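Local coordinates for conserved hypothetical secreted protein (Helicobacter pylori, PDB 4RNZ) that determines cell shape as a zinc-binding M23B metallopeptidase, and probably acts as a metalloendopeptidase that cuts peptidoglycan, at residues T87-L93 with I139-Y145; I106-N110 with S356-L360; M119-K123 with Q167-F171; D111-Q117 with G152-I156. All blocks are in the same frame, centred on the assembly; numbering follows the deposited sequence.

Contact 1: T87-L93 with I139-Y145; sequences TRKEKTL and IVYTRDY. With PO4 (phosphate ion), chain G.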
loop_
_atom_site.group_PDB
_atom_site.type_symbol
_atom_site.label_atom_id
_atom_site.label_comp_id
_atom_site.label_asym_id
_atom_site.label_seq_id
_atom_site.Cartn_x
_atom_site.Cartn_y
_atom_site.Cartn_z
ATOM N N THR A 87 1.693 0.345 17.108
ATOM C CA THR A 87 2.756 1.262 17.493
ATOM C C THR A 87 3.636 1.542 16.264
ATOM O O THR A 87 3.858 0.659 15.431
ATOM C CB THR A 87 3.584 0.671 18.659
ATOM O OG1 THR A 87 2.723 0.538 19.796
ATOM C CG2 THR A 87 4.707 1.590 19.049
ATOM N N ARG A 88 4.111 2.773 16.143
ATOM C CA ARG A 88 4.915 3.169 14.990
ATOM C C ARG A 88 6.334 3.508 15.448
ATOM O O ARG A 88 6.492 4.266 16.388
ATOM C CB ARG A 88 4.218 4.345 14.321
ATOM C CG ARG A 88 4.885 4.901 13.089
ATOM C CD ARG A 88 3.897 5.795 12.364
ATOM N NE ARG A 88 2.962 4.958 11.628
ATOM C CZ ARG A 88 1.805 5.366 11.120
ATOM N NH1 ARG A 88 1.400 6.617 11.271
ATOM N NH2 ARG A 88 1.045 4.506 10.451
ATOM N N LYS A 89 7.354 2.907 14.841
ATOM C CA LYS A 89 8.751 3.268 15.121
ATOM C C LYS A 89 9.379 3.965 13.908
ATOM O O LYS A 89 9.188 3.524 12.777
ATOM C CB LYS A 89 9.598 2.042 15.390
ATOM C CG LYS A 89 9.124 1.144 16.514
ATOM C CD LYS A 89 10.146 0.042 16.722
ATOM C CE LYS A 89 9.653 -1.016 17.691
ATOM N NZ LYS A 89 10.792 -1.922 18.028
ATOM N N GLU A 90 10.165 5.002 14.164
ATOM C CA GLU A 90 10.881 5.726 13.116
ATOM C C GLU A 90 12.366 5.442 13.232
ATOM O O GLU A 90 12.921 5.418 14.337
ATOM C CB GLU A 90 10.609 7.214 13.259
ATOM C CG GLU A 90 11.161 8.090 12.141
ATOM C CD GLU A 90 10.943 9.548 12.428
ATOM O OE1 GLU A 90 11.263 9.982 13.554
ATOM O OE2 GLU A 90 10.436 10.252 11.546
ATOM N N LYS A 91 13.002 5.222 12.082
ATOM C CA LYS A 91 14.448 5.004 11.992
ATOM C C LYS A 91 15.042 5.858 10.894
ATOM O O LYS A 91 14.345 6.253 9.949
ATOM C CB LYS A 91 14.786 3.549 11.680
ATOM C CG LYS A 91 14.397 2.590 12.790
ATOM C CD LYS A 91 15.153 1.276 12.718
ATOM C CE LYS A 91 15.146 0.579 14.074
ATOM N NZ LYS A 91 13.750 0.394 14.556
ATOM N N THR A 92 16.348 6.092 11.014
ATOM C CA THR A 92 17.124 6.714 9.955
ATOM C C THR A 92 18.254 5.824 9.495
ATOM O O THR A 92 19.190 5.526 10.255
ATOM C CB THR A 92 17.696 8.052 10.411
ATOM O OG1 THR A 92 16.620 8.894 10.825
ATOM C CG2 THR A 92 18.459 8.741 9.268
ATOM N N LEU A 93 18.176 5.401 8.242
ATOM C CA LEU A 93 19.260 4.698 7.604
ATOM C C LEU A 93 20.195 5.716 6.945
ATOM O O LEU A 93 19.760 6.531 6.122
ATOM C CB LEU A 93 18.731 3.759 6.526
ATOM C CG LEU A 93 19.764 3.054 5.651
ATOM C CD1 LEU A 93 20.684 2.159 6.468
ATOM C CD2 LEU A 93 19.026 2.236 4.607
ATOM N N ILE A 139 17.604 7.188 4.318
ATOM C CA ILE A 139 16.152 6.964 4.354
ATOM C C ILE A 139 15.665 7.157 5.776
ATOM O O ILE A 139 16.164 6.503 6.695
ATOM C CB ILE A 139 15.761 5.540 3.906
ATOM C CG1 ILE A 139 16.573 5.117 2.680
ATOM C CG2 ILE A 139 14.244 5.443 3.660
ATOM C CD1 ILE A 139 16.235 3.757 2.133
ATOM N N VAL A 140 14.696 8.049 5.962
ATOM C CA VAL A 140 13.972 8.115 7.205
ATOM C C VAL A 140 12.650 7.396 6.970
ATOM O O VAL A 140 11.878 7.774 6.085
ATOM C CB VAL A 140 13.644 9.533 7.638
ATOM C CG1 VAL A 140 12.858 9.498 8.946
ATOM C CG2 VAL A 140 14.912 10.367 7.788
ATOM N N TYR A 141 12.389 6.352 7.754
ATOM C CA TYR A 141 11.180 5.560 7.517
ATOM C C TYR A 141 10.558 5.087 8.800
ATOM O O TYR A 141 11.247 4.900 9.814
ATOM C CB TYR A 141 11.485 4.352 6.658
ATOM C CG TYR A 141 12.419 3.348 7.260
ATOM C CD1 TYR A 141 13.789 3.532 7.212
ATOM C CD2 TYR A 141 11.941 2.211 7.888
ATOM C CE1 TYR A 141 14.652 2.597 7.733
ATOM C CE2 TYR A 141 12.799 1.276 8.428
ATOM C CZ TYR A 141 14.160 1.478 8.345
ATOM O OH TYR A 141 15.038 0.560 8.863
ATOM N N THR A 142 9.257 4.849 8.726
ATOM C CA THR A 142 8.516 4.287 9.839
ATOM C C THR A 142 8.034 2.900 9.504
ATOM O O THR A 142 7.918 2.519 8.330
ATOM C CB THR A 142 7.313 5.137 10.233
ATOM O OG1 THR A 142 6.340 5.149 9.182
ATOM C CG2 THR A 142 7.727 6.553 10.559
ATOM N N ARG A 143 7.774 2.139 10.554
ATOM C CA ARG A 143 7.241 0.782 10.432
ATOM C C ARG A 143 6.168 0.664 11.521
ATOM O O ARG A 143 6.298 1.323 12.581
ATOM C CB ARG A 143 8.383 -0.176 10.670
ATOM C CG ARG A 143 8.436 -1.404 9.818
ATOM C CD ARG A 143 9.528 -2.365 10.327
ATOM N NE ARG A 143 10.913 -2.146 9.855
ATOM C CZ ARG A 143 11.328 -2.286 8.590
ATOM N NH1 ARG A 143 10.458 -2.568 7.639
ATOM N NH2 ARG A 143 12.622 -2.113 8.262
ATOM N N ASP A 144 5.108 -0.104 11.260
ATOM C CA ASP A 144 4.023 -0.249 12.237
ATOM C C ASP A 144 4.123 -1.623 12.907
ATOM O O ASP A 144 4.469 -2.603 12.252
ATOM C CB ASP A 144 2.653 -0.052 11.600
ATOM C CG ASP A 144 2.396 1.365 11.151
ATOM O OD1 ASP A 144 3.045 2.312 11.608
ATOM O OD2 ASP A 144 1.483 1.538 10.341
ATOM N N TYR A 145 3.835 -1.672 14.204
ATOM C CA TYR A 145 4.034 -2.880 15.012
ATOM C C TYR A 145 2.781 -3.226 15.811
ATOM O O TYR A 145 2.116 -2.338 16.338
ATOM C CB TYR A 145 5.160 -2.655 16.022
ATOM C CG TYR A 145 6.511 -2.504 15.388
ATOM C CD1 TYR A 145 6.913 -1.286 14.832
ATOM C CD2 TYR A 145 7.392 -3.557 15.344
ATOM C CE1 TYR A 145 8.168 -1.146 14.240
ATOM C CE2 TYR A 145 8.654 -3.425 14.759
ATOM C CZ TYR A 145 9.030 -2.225 14.204
ATOM O OH TYR A 145 10.292 -2.101 13.622
HETATM P P PO4 G . 12.704 -3.693 15.385
HETATM O O1 PO4 G . 12.004 -3.651 14.033
HETATM O O2 PO4 G . 13.782 -4.749 15.306
HETATM O O3 PO4 G . 11.745 -4.034 16.505
HETATM O O4 PO4 G . 13.333 -2.377 15.775
HETATM O O HOH W 1 11.269 2.308 11.262
#
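The backbones of 87-93 and 139-145 run antiparallel, their axes 4.6 Å apart at closest and their N-to-C directions at 154°. Thr87-Tyr145, Lys89-Arg143, Lys91-Tyr141 and Leu93-Ile139 are hydrogen-bonded pairs, each closed by two N-H to O bonds of 2.6 to 3.0 Å; the shortest is Tyr145 N to Thr87 O at 2.6 Å. The alternating non-hydrogen-bonded pairs bring the backbones closer, Glu90 CA lying 4.3 Å from Thr142 CA, with CA-H...O contacts filling the gaps. Water 1 joins Lys89 O and Tyr141 O.

Charge pairing marks one face: Arg88 NE meets Asp144 OD1 at 2.6 Å and Arg88 NH2 meets Asp144 OD2 at 3.0 Å, a two-pronged salt bridge. On the other face Lys89 lies over the Tyr145 ring, its CE 3.7 Å from the centroid (CH-pi) and its NZ at 4.4 Å (cation-pi). A phosphate, probably from the crystallisation liquor, receives Lys89 NZ (2.8 Å to O3), Lys91 NZ (3.1 Å to O4) and Tyr145 OH (a very short 2.3 Å to O1).

Apolar contact gathers at the far end, where Leu93 CD2 reaches Ile139 CD1 at 4.0 Å; helices 101-109 and 112-121 lie against this face. Seven consecutive bridges without a bulge define a regular antiparallel ladder within a curled sheet, to which the Csd3 second-domain region contributes strand 136-146.

Contact 2: I106-N110 with S356-L360; sequences IKATN and SFYLL
Three residues, Phe357, Ala108 and Lys107, hold most of the 252 Å² buried where the end of a helix meets an extended strand. Residues 106-109 are helical; Asn110 leaves the helix with positive phi (48/36), although its N still bonds Ile106 O at 2.7 Å. Residues 357-360 are extended, and the nearest CA atoms are those of Ala108 and Phe357, 6.6 Å apart.

Phe357, chi1 p (74°) and chi2 84°, presents a ring face to the methyl of Ala108: CB sits 3.7 Å from the ring centroid, 22° off its normal, a CH-pi contact whose shortest pair is Ala108 CB to Phe357 CD1 at 3.4 Å. The small alanine permits this close approach. Lys107, extended with all chi angles t, runs along the ring edge, CE to Phe357 CE2 at 4.2 Å. A smaller contact comes two residues along the strand, on the same side, where Leu359 (chi1 t, chi2 p) sets CD2 3.7 Å from Ala108 O and CD1 4.5 Å from Thr109 CG2.

This is helix-on-sheet packing at the surface. Strand 357-361 pairs antiparallel with strand 87-96, whose Leu93 touches Ala108 and Thr109, while Thr109 also meets Leu114 of helix 112-121 and Tyr141 of strand 136-146.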
loop_
_atom_site.group_PDB
_atom_site.type_symbol
_atom_site.label_atom_id
_atom_site.label_comp_id
_atom_site.label_asym_id
_atom_site.label_seq_id
_atom_site.Cartn_x
_atom_site.Cartn_y
_atom_site.Cartn_z
ATOM N N ILE A 106 19.776 -4.004 2.019
ATOM C CA ILE A 106 19.485 -5.301 2.654
ATOM C C ILE A 106 20.516 -5.603 3.744
ATOM O O ILE A 106 20.168 -6.070 4.833
ATOM C CB ILE A 106 19.443 -6.444 1.638
ATOM C CG1 ILE A 106 18.340 -6.202 0.598
ATOM C CG2 ILE A 106 19.233 -7.789 2.332
ATOM C CD1 ILE A 106 16.947 -6.190 1.153
ATOM N N LYS A 107 21.782 -5.325 3.464
ATOM C CA LYS A 107 22.809 -5.555 4.475
ATOM C C LYS A 107 22.487 -4.814 5.762
ATOM O O LYS A 107 22.601 -5.387 6.841
ATOM C CB LYS A 107 24.197 -5.145 3.994
ATOM C CG LYS A 107 25.277 -5.557 4.990
ATOM C CD LYS A 107 26.587 -4.811 4.807
ATOM C CE LYS A 107 27.614 -5.344 5.801
ATOM N NZ LYS A 107 28.859 -4.524 5.840
ATOM N N ALA A 108 22.061 -3.552 5.645
ATOM C CA ALA A 108 21.819 -2.696 6.815
ATOM C C ALA A 108 20.480 -2.888 7.515
ATOM O O ALA A 108 20.350 -2.546 8.700
ATOM C CB ALA A 108 21.974 -1.239 6.419
ATOM N N THR A 109 19.475 -3.408 6.804
ATOM C CA THR A 109 18.109 -3.495 7.377
ATOM C C THR A 109 17.483 -4.877 7.341
ATOM O O THR A 109 16.444 -5.092 7.944
ATOM C CB THR A 109 17.153 -2.582 6.583
ATOM O OG1 THR A 109 17.014 -3.100 5.241
ATOM C CG2 THR A 109 17.696 -1.158 6.540
ATOM N N ASN A 110 18.083 -5.772 6.573
ATOM C CA ASN A 110 17.497 -7.045 6.227
ATOM C C ASN A 110 16.042 -6.925 5.735
ATOM O O ASN A 110 15.226 -7.815 5.979
ATOM C CB ASN A 110 17.594 -8.002 7.414
ATOM C CG ASN A 110 17.384 -9.440 7.007
ATOM O OD1 ASN A 110 17.951 -9.917 6.013
ATOM N ND2 ASN A 110 16.558 -10.145 7.763
ATOM N N SER A 356 30.261 1.535 7.098
ATOM C CA SER A 356 29.601 1.782 5.805
ATOM C C SER A 356 28.115 2.218 5.939
ATOM O O SER A 356 27.556 2.842 5.022
ATOM C CB SER A 356 29.715 0.568 4.882
ATOM O OG SER A 356 29.358 -0.634 5.539
ATOM N N PHE A 357 27.495 1.900 7.075
ATOM C CA PHE A 357 26.114 2.284 7.300
ATOM C C PHE A 357 25.813 2.515 8.772
ATOM O O PHE A 357 26.536 2.040 9.633
ATOM C CB PHE A 357 25.189 1.200 6.759
ATOM C CG PHE A 357 25.147 -0.033 7.600
ATOM C CD1 PHE A 357 24.299 -0.113 8.700
ATOM C CD2 PHE A 357 25.946 -1.120 7.290
ATOM C CE1 PHE A 357 24.247 -1.258 9.475
ATOM C CE2 PHE A 357 25.902 -2.275 8.063
ATOM C CZ PHE A 357 25.054 -2.347 9.154
ATOM N N TYR A 358 24.733 3.249 9.024
ATOM C CA TYR A 358 24.180 3.478 10.353
ATOM C C TYR A 358 22.666 3.321 10.262
ATOM O O TYR A 358 22.050 3.863 9.359
ATOM C CB TYR A 358 24.485 4.894 10.838
ATOM C CG TYR A 358 25.934 5.098 11.158
ATOM C CD1 TYR A 358 26.816 5.490 10.175
ATOM C CD2 TYR A 358 26.430 4.847 12.445
ATOM C CE1 TYR A 358 28.160 5.651 10.442
ATOM C CE2 TYR A 358 27.775 5.013 12.733
ATOM C CZ TYR A 358 28.636 5.415 11.724
ATOM O OH TYR A 358 29.988 5.579 11.944
ATOM N N LEU A 359 22.090 2.573 11.197
ATOM C CA LEU A 359 20.645 2.468 11.338
ATOM C C LEU A 359 20.323 3.018 12.701
ATOM O O LEU A 359 20.582 2.387 13.725
ATOM C CB LEU A 359 20.174 1.020 11.184
ATOM C CG LEU A 359 18.645 0.853 11.192
ATOM C CD1 LEU A 359 18.024 1.620 10.026
ATOM C CD2 LEU A 359 18.277 -0.628 11.136
ATOM N N LEU A 360 19.754 4.206 12.693
ATOM C CA LEU A 360 19.598 5.030 13.866
ATOM C C LEU A 360 18.171 5.089 14.307
ATOM O O LEU A 360 17.234 5.095 13.483
ATOM C CB LEU A 360 20.008 6.458 13.546
ATOM C CG LEU A 360 21.422 6.587 12.992
ATOM C CD1 LEU A 360 21.684 8.058 12.720
ATOM C CD2 LEU A 360 22.427 5.985 13.974
#

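Contact 3: M119-K123 with Q167-F171; sequences MNAYK and QYYLF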
loop_
_atom_site.group_PDB
_atom_site.type_symbol
_atom_site.label_atom_id
_atom_site.label_comp_id
_atom_site.label_asym_id
_atom_site.label_seq_id
_atom_site.Cartn_x
_atom_site.Cartn_y
_atom_site.Cartn_z
ATOM N N MET A 119 13.888 1.685 -4.618
ATOM C CA MET A 119 14.123 1.490 -6.039
ATOM C C MET A 119 12.954 2.111 -6.804
ATOM O O MET A 119 13.149 2.862 -7.755
ATOM C CB MET A 119 14.219 0.010 -6.401
ATOM C CG MET A 119 15.319 -0.812 -5.732
ATOM S SD MET A 119 16.998 -0.135 -5.778
ATOM C CE MET A 119 16.983 0.858 -4.305
ATOM N N ASN A 120 11.742 1.822 -6.350
ATOM C CA ASN A 120 10.546 2.334 -6.994
ATOM C C ASN A 120 10.409 3.853 -6.911
ATOM O O ASN A 120 10.003 4.480 -7.876
ATOM C CB ASN A 120 9.291 1.618 -6.456
ATOM C CG ASN A 120 9.095 0.247 -7.076
ATOM O OD1 ASN A 120 9.307 0.065 -8.274
ATOM N ND2 ASN A 120 8.658 -0.730 -6.266
ATOM N N ALA A 121 10.748 4.431 -5.768
ATOM C CA ALA A 121 10.670 5.861 -5.553
ATOM C C ALA A 121 11.626 6.615 -6.465
ATOM O O ALA A 121 11.347 7.731 -6.851
ATOM C CB ALA A 121 10.985 6.207 -4.107
ATOM N N TYR A 122 12.761 6.001 -6.765
ATOM C CA TYR A 122 13.774 6.618 -7.620
ATOM C C TYR A 122 13.804 5.991 -9.023
ATOM O O TYR A 122 14.808 6.098 -9.736
ATOM C CB TYR A 122 15.139 6.508 -6.935
ATOM C CG TYR A 122 15.349 7.550 -5.870
ATOM C CD1 TYR A 122 15.803 8.827 -6.196
ATOM C CD2 TYR A 122 15.084 7.279 -4.541
ATOM C CE1 TYR A 122 15.975 9.805 -5.234
ATOM C CE2 TYR A 122 15.275 8.241 -3.568
ATOM C CZ TYR A 122 15.714 9.506 -3.910
ATOM O OH TYR A 122 15.908 10.465 -2.938
ATOM N N LYS A 123 12.713 5.349 -9.438
ATOM C CA LYS A 123 12.771 4.560 -10.670
ATOM C C LYS A 123 13.139 5.373 -11.919
ATOM O O LYS A 123 13.832 4.852 -12.803
ATOM C CB LYS A 123 11.488 3.764 -10.944
ATOM C CG LYS A 123 11.843 2.407 -11.535
ATOM C CD LYS A 123 10.721 1.673 -12.242
ATOM C CE LYS A 123 11.216 0.279 -12.597
ATOM N NZ LYS A 123 10.240 -0.530 -13.374
ATOM N N GLN A 167 22.545 16.507 -3.971
ATOM C CA GLN A 167 21.637 15.688 -3.163
ATOM C C GLN A 167 20.205 15.765 -3.702
ATOM O O GLN A 167 19.706 16.851 -4.013
ATOM C CB GLN A 167 21.751 16.100 -1.697
ATOM C CG GLN A 167 23.216 16.105 -1.257
ATOM C CD GLN A 167 23.427 15.969 0.237
ATOM O OE1 GLN A 167 22.720 16.578 1.039
ATOM N NE2 GLN A 167 24.430 15.176 0.622
ATOM N N TYR A 168 19.578 14.589 -3.836
ATOM C CA TYR A 168 18.287 14.423 -4.498
ATOM C C TYR A 168 17.327 13.856 -3.470
ATOM O O TYR A 168 17.417 12.685 -3.065
ATOM C CB TYR A 168 18.412 13.518 -5.723
ATOM C CG TYR A 168 19.375 14.112 -6.732
ATOM C CD1 TYR A 168 18.961 15.115 -7.612
ATOM C CD2 TYR A 168 20.712 13.717 -6.764
ATOM C CE1 TYR A 168 19.845 15.690 -8.513
ATOM C CE2 TYR A 168 21.604 14.281 -7.666
ATOM C CZ TYR A 168 21.167 15.265 -8.532
ATOM O OH TYR A 168 22.053 15.822 -9.415
ATOM N N TYR A 169 16.433 14.727 -3.033
ATOM C CA TYR A 169 15.534 14.452 -1.927
ATOM C C TYR A 169 14.156 14.063 -2.394
ATOM O O TYR A 169 13.651 14.572 -3.406
ATOM C CB TYR A 169 15.383 15.696 -1.091
ATOM C CG TYR A 169 16.592 16.068 -0.288
ATOM C CD1 TYR A 169 16.765 15.572 0.989
ATOM C CD2 TYR A 169 17.544 16.945 -0.781
ATOM C CE1 TYR A 169 17.842 15.940 1.763
ATOM C CE2 TYR A 169 18.635 17.312 -0.008
ATOM C CZ TYR A 169 18.776 16.801 1.262
ATOM O OH TYR A 169 19.852 17.134 2.055
ATOM N N LEU A 170 13.510 13.207 -1.616
ATOM C CA LEU A 170 12.086 13.104 -1.725
ATOM C C LEU A 170 11.448 12.902 -0.360
ATOM O O LEU A 170 12.095 12.431 0.578
ATOM C CB LEU A 170 11.680 12.025 -2.709
ATOM C CG LEU A 170 12.126 10.602 -2.459
ATOM C CD1 LEU A 170 11.161 9.853 -1.544
ATOM C CD2 LEU A 170 12.193 9.908 -3.813
ATOM N N PHE A 171 10.190 13.298 -0.277
ATOM C CA PHE A 171 9.471 13.366 0.978
ATOM C C PHE A 171 8.072 12.843 0.742
ATOM O O PHE A 171 7.486 13.108 -0.308
ATOM C CB PHE A 171 9.330 14.811 1.432
ATOM C CG PHE A 171 10.625 15.533 1.617
ATOM C CD1 PHE A 171 11.221 16.199 0.557
ATOM C CD2 PHE A 171 11.234 15.579 2.862
ATOM C CE1 PHE A 171 12.423 16.879 0.726
ATOM C CE2 PHE A 171 12.422 16.269 3.039
ATOM C CZ PHE A 171 13.019 16.910 1.972
#
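Helix 112-121 runs out within 119-123: Ala121 is still helical (phi/psi -64/-33), and Tyr122 is the first residue to depart (-106/22), with weak bonds from Tyr122 N to Met119 O (3.3 Å) and from Lys123 N to Asn120 O (3.2 Å). The facing residues 167-171 are extended throughout. Their closest CA approach, Ala121 to Leu170, is 8.3 Å, so side chains must span the gap.

Tyr122 does most of this. Although its CA-to-CB bond points sideways, chi1 of -80° carries the ring across to the strand, where OH donates to Tyr168 O at 2.7 Å. Leu170 (chi1 p) lies over one ring face, with CD2 3.8 Å from the Tyr122 centroid and 24° off the normal, a CH-pi contact; the nearest pair is Tyr122 CE2 to Leu170 CD2 at 3.5 Å. That same CD2 lies 3.9 Å from Ala121 CB. Tyr168 adds a looser touch, its CB 4.5 Å from Tyr122 CE1. Val161 of strand 153-163 and the Phe128 ring also meet Tyr122.

The tyrosine thus combines an apolar ring, packed in a largely buried apolar setting, with a hydroxyl that donates to a strand carbonyl, tying the C-terminal end of the helix to the sheet by one directional bond.

Contact 4: D111-Q117 with G152-I156; sequences DPLLANQ and GQPTI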
loop_
_atom_site.group_PDB
_atom_site.type_symbol
_atom_site.label_atom_id
_atom_site.label_comp_id
_atom_site.label_asym_id
_atom_site.label_seq_id
_atom_site.Cartn_x
_atom_site.Cartn_y
_atom_site.Cartn_z
ATOM N N ASP A 111 15.735 -5.849 5.014
ATOM C CA ASP A 111 14.361 -5.592 4.593
ATOM C C ASP A 111 14.174 -5.306 3.101
ATOM O O ASP A 111 14.292 -4.168 2.656
ATOM C CB ASP A 111 13.771 -4.457 5.380
ATOM C CG ASP A 111 12.303 -4.239 5.033
ATOM O OD1 ASP A 111 11.667 -5.143 4.463
ATOM O OD2 ASP A 111 11.808 -3.173 5.320
ATOM N N PRO A 112 13.814 -6.336 2.351
ATOM C CA PRO A 112 13.489 -6.211 0.934
ATOM C C PRO A 112 12.347 -5.240 0.642
ATOM O O PRO A 112 12.336 -4.612 -0.404
ATOM C CB PRO A 112 13.141 -7.645 0.526
ATOM C CG PRO A 112 13.887 -8.500 1.501
ATOM C CD PRO A 112 13.813 -7.745 2.797
ATOM N N LEU A 113 11.411 -5.088 1.566
ATOM C CA LEU A 113 10.272 -4.202 1.345
ATOM C C LEU A 113 10.739 -2.756 1.226
ATOM O O LEU A 113 10.337 -2.053 0.303
ATOM C CB LEU A 113 9.249 -4.339 2.465
ATOM C CG LEU A 113 8.676 -5.760 2.605
ATOM C CD1 LEU A 113 7.837 -5.861 3.870
ATOM C CD2 LEU A 113 7.850 -6.165 1.406
ATOM N N LEU A 114 11.590 -2.331 2.163
ATOM C CA LEU A 114 12.153 -0.981 2.167
ATOM C C LEU A 114 13.011 -0.766 0.923
ATOM O O LEU A 114 12.952 0.305 0.300
ATOM C CB LEU A 114 12.989 -0.733 3.427
ATOM C CG LEU A 114 13.607 0.647 3.594
ATOM C CD1 LEU A 114 12.552 1.714 3.788
ATOM C CD2 LEU A 114 14.564 0.668 4.774
ATOM N N ALA A 115 13.819 -1.770 0.587
ATOM C CA ALA A 115 14.722 -1.685 -0.560
ATOM C C ALA A 115 13.908 -1.509 -1.835
ATOM O O ALA A 115 14.203 -0.633 -2.646
ATOM C CB ALA A 115 15.587 -2.928 -0.627
ATOM N N ASN A 116 12.848 -2.297 -1.997
ATOM C CA ASN A 116 11.962 -2.176 -3.175
ATOM C C ASN A 116 11.264 -0.826 -3.263
ATOM O O ASN A 116 11.092 -0.283 -4.362
ATOM C CB ASN A 116 10.845 -3.231 -3.162
ATOM C CG ASN A 116 11.342 -4.632 -3.358
ATOM O OD1 ASN A 116 12.451 -4.878 -3.844
ATOM N ND2 ASN A 116 10.486 -5.584 -3.015
ATOM N N GLN A 117 10.823 -0.305 -2.114
ATOM C CA GLN A 117 10.222 1.024 -2.060
ATOM C C GLN A 117 11.197 2.098 -2.527
ATOM O O GLN A 117 10.816 2.990 -3.279
ATOM C CB GLN A 117 9.765 1.387 -0.660
ATOM C CG GLN A 117 8.546 0.638 -0.231
ATOM C CD GLN A 117 7.970 1.094 1.097
ATOM O OE1 GLN A 117 8.316 2.130 1.638
ATOM N NE2 GLN A 117 7.053 0.321 1.599
ATOM N N GLY A 152 2.664 -5.292 7.696
ATOM C CA GLY A 152 2.426 -4.447 6.538
ATOM C C GLY A 152 3.770 -4.049 5.945
ATOM O O GLY A 152 4.723 -4.808 5.992
ATOM N N GLN A 153 3.868 -2.834 5.447
ATOM C CA GLN A 153 5.097 -2.395 4.806
ATOM C C GLN A 153 5.555 -1.151 5.518
ATOM O O GLN A 153 4.771 -0.482 6.179
ATOM C CB GLN A 153 4.864 -2.105 3.307
ATOM C CG GLN A 153 4.722 -3.363 2.424
ATOM C CD GLN A 153 5.086 -3.126 0.953
ATOM O OE1 GLN A 153 5.963 -2.334 0.621
ATOM N NE2 GLN A 153 4.417 -3.838 0.070
ATOM N N PRO A 154 6.826 -0.801 5.342
ATOM C CA PRO A 154 7.282 0.464 5.891
ATOM C C PRO A 154 6.762 1.643 5.091
ATOM O O PRO A 154 6.182 1.481 3.996
ATOM C CB PRO A 154 8.812 0.346 5.795
ATOM C CG PRO A 154 9.048 -0.585 4.663
ATOM C CD PRO A 154 7.921 -1.586 4.732
ATOM N N THR A 155 6.966 2.827 5.641
ATOM C CA THR A 155 6.624 4.049 4.987
ATOM C C THR A 155 7.868 4.941 4.974
ATOM O O THR A 155 8.436 5.243 6.053
ATOM C CB THR A 155 5.452 4.741 5.713
ATOM O OG1 THR A 155 4.318 3.872 5.698
ATOM C CG2 THR A 155 5.065 6.029 5.042
ATOM N N ILE A 156 8.295 5.352 3.774
ATOM C CA ILE A 156 9.401 6.300 3.647
ATOM C C ILE A 156 8.915 7.709 3.867
ATOM O O ILE A 156 8.043 8.177 3.145
ATOM C CB ILE A 156 10.055 6.207 2.254
ATOM C CG1 ILE A 156 10.766 4.859 2.124
ATOM C CG2 ILE A 156 11.001 7.382 2.027
ATOM C CD1 ILE A 156 11.231 4.552 0.713
HETATM O O HOH W 2 7.997 -2.770 -1.046
HETATM O O HOH W 3 6.965 4.451 1.329
#
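The amide of Gln117 makes both direct hydrogen bonds between the segments: NE2 donates to Pro154 O at 2.8 Å (angle 161°) and to Gln153 OE1 at 3.0 Å (164°). Two waters extend this network, water 2 joining Leu113 O to Gln153 OE1, and water 3 linking Gln117 OE1 (2.7 Å) with Ile156 N (2.9 Å).

Asp111 is the N-cap, its OD1 accepting from Leu113 N at 2.9 Å and OD2 more weakly from Leu114 N at 3.3 Å; OD2 also forms a salt bridge with Arg143.

Around these bonds the Pro154 ring fits against the first turn, CD 3.8 Å from Leu113 CB and CG 4.1 Å from Leu114 CB. Ile156 CG1 meets Leu114 CD1 at 4.0 Å.

The axes of helix 112-117 and strand 153-156 approach to 7.9 Å, N-to-C directions 40° apart: an N-capped helix packed on a sheet strand. Strand 136-146 flanks 153-156, with Ile139 against Ile156, helix 101-109 packs on Pro112 and Ala115, and Arg309 of strand 309-311 bonds Pro154 O.

In the fold
All four contacts belong to one curled antiparallel sheet and the two consecutive helices packed on it. Contact 1 supplies two neighbouring strands, flanked by contact 2 through Thr92 N to Leu360 O (2.8 Å, a probable hydrogen bond) and by contact 4 through Thr142 N to Thr155 O (2.8 Å, likewise). A salt bridge from Arg143 NH1 to Asp111 OD2 (2.8 Å) ties contact 1 to the helix start in contact 4. Contacts 3 and 4 use opposite ends of helix 112-121, their centres 13 Å apart; Ile106 CD1 and Ala115 CB (4.0 Å) join the helices of contacts 2 and 4. The zinc site of Glu34, His219, Asp223 and His301 lies away from all four.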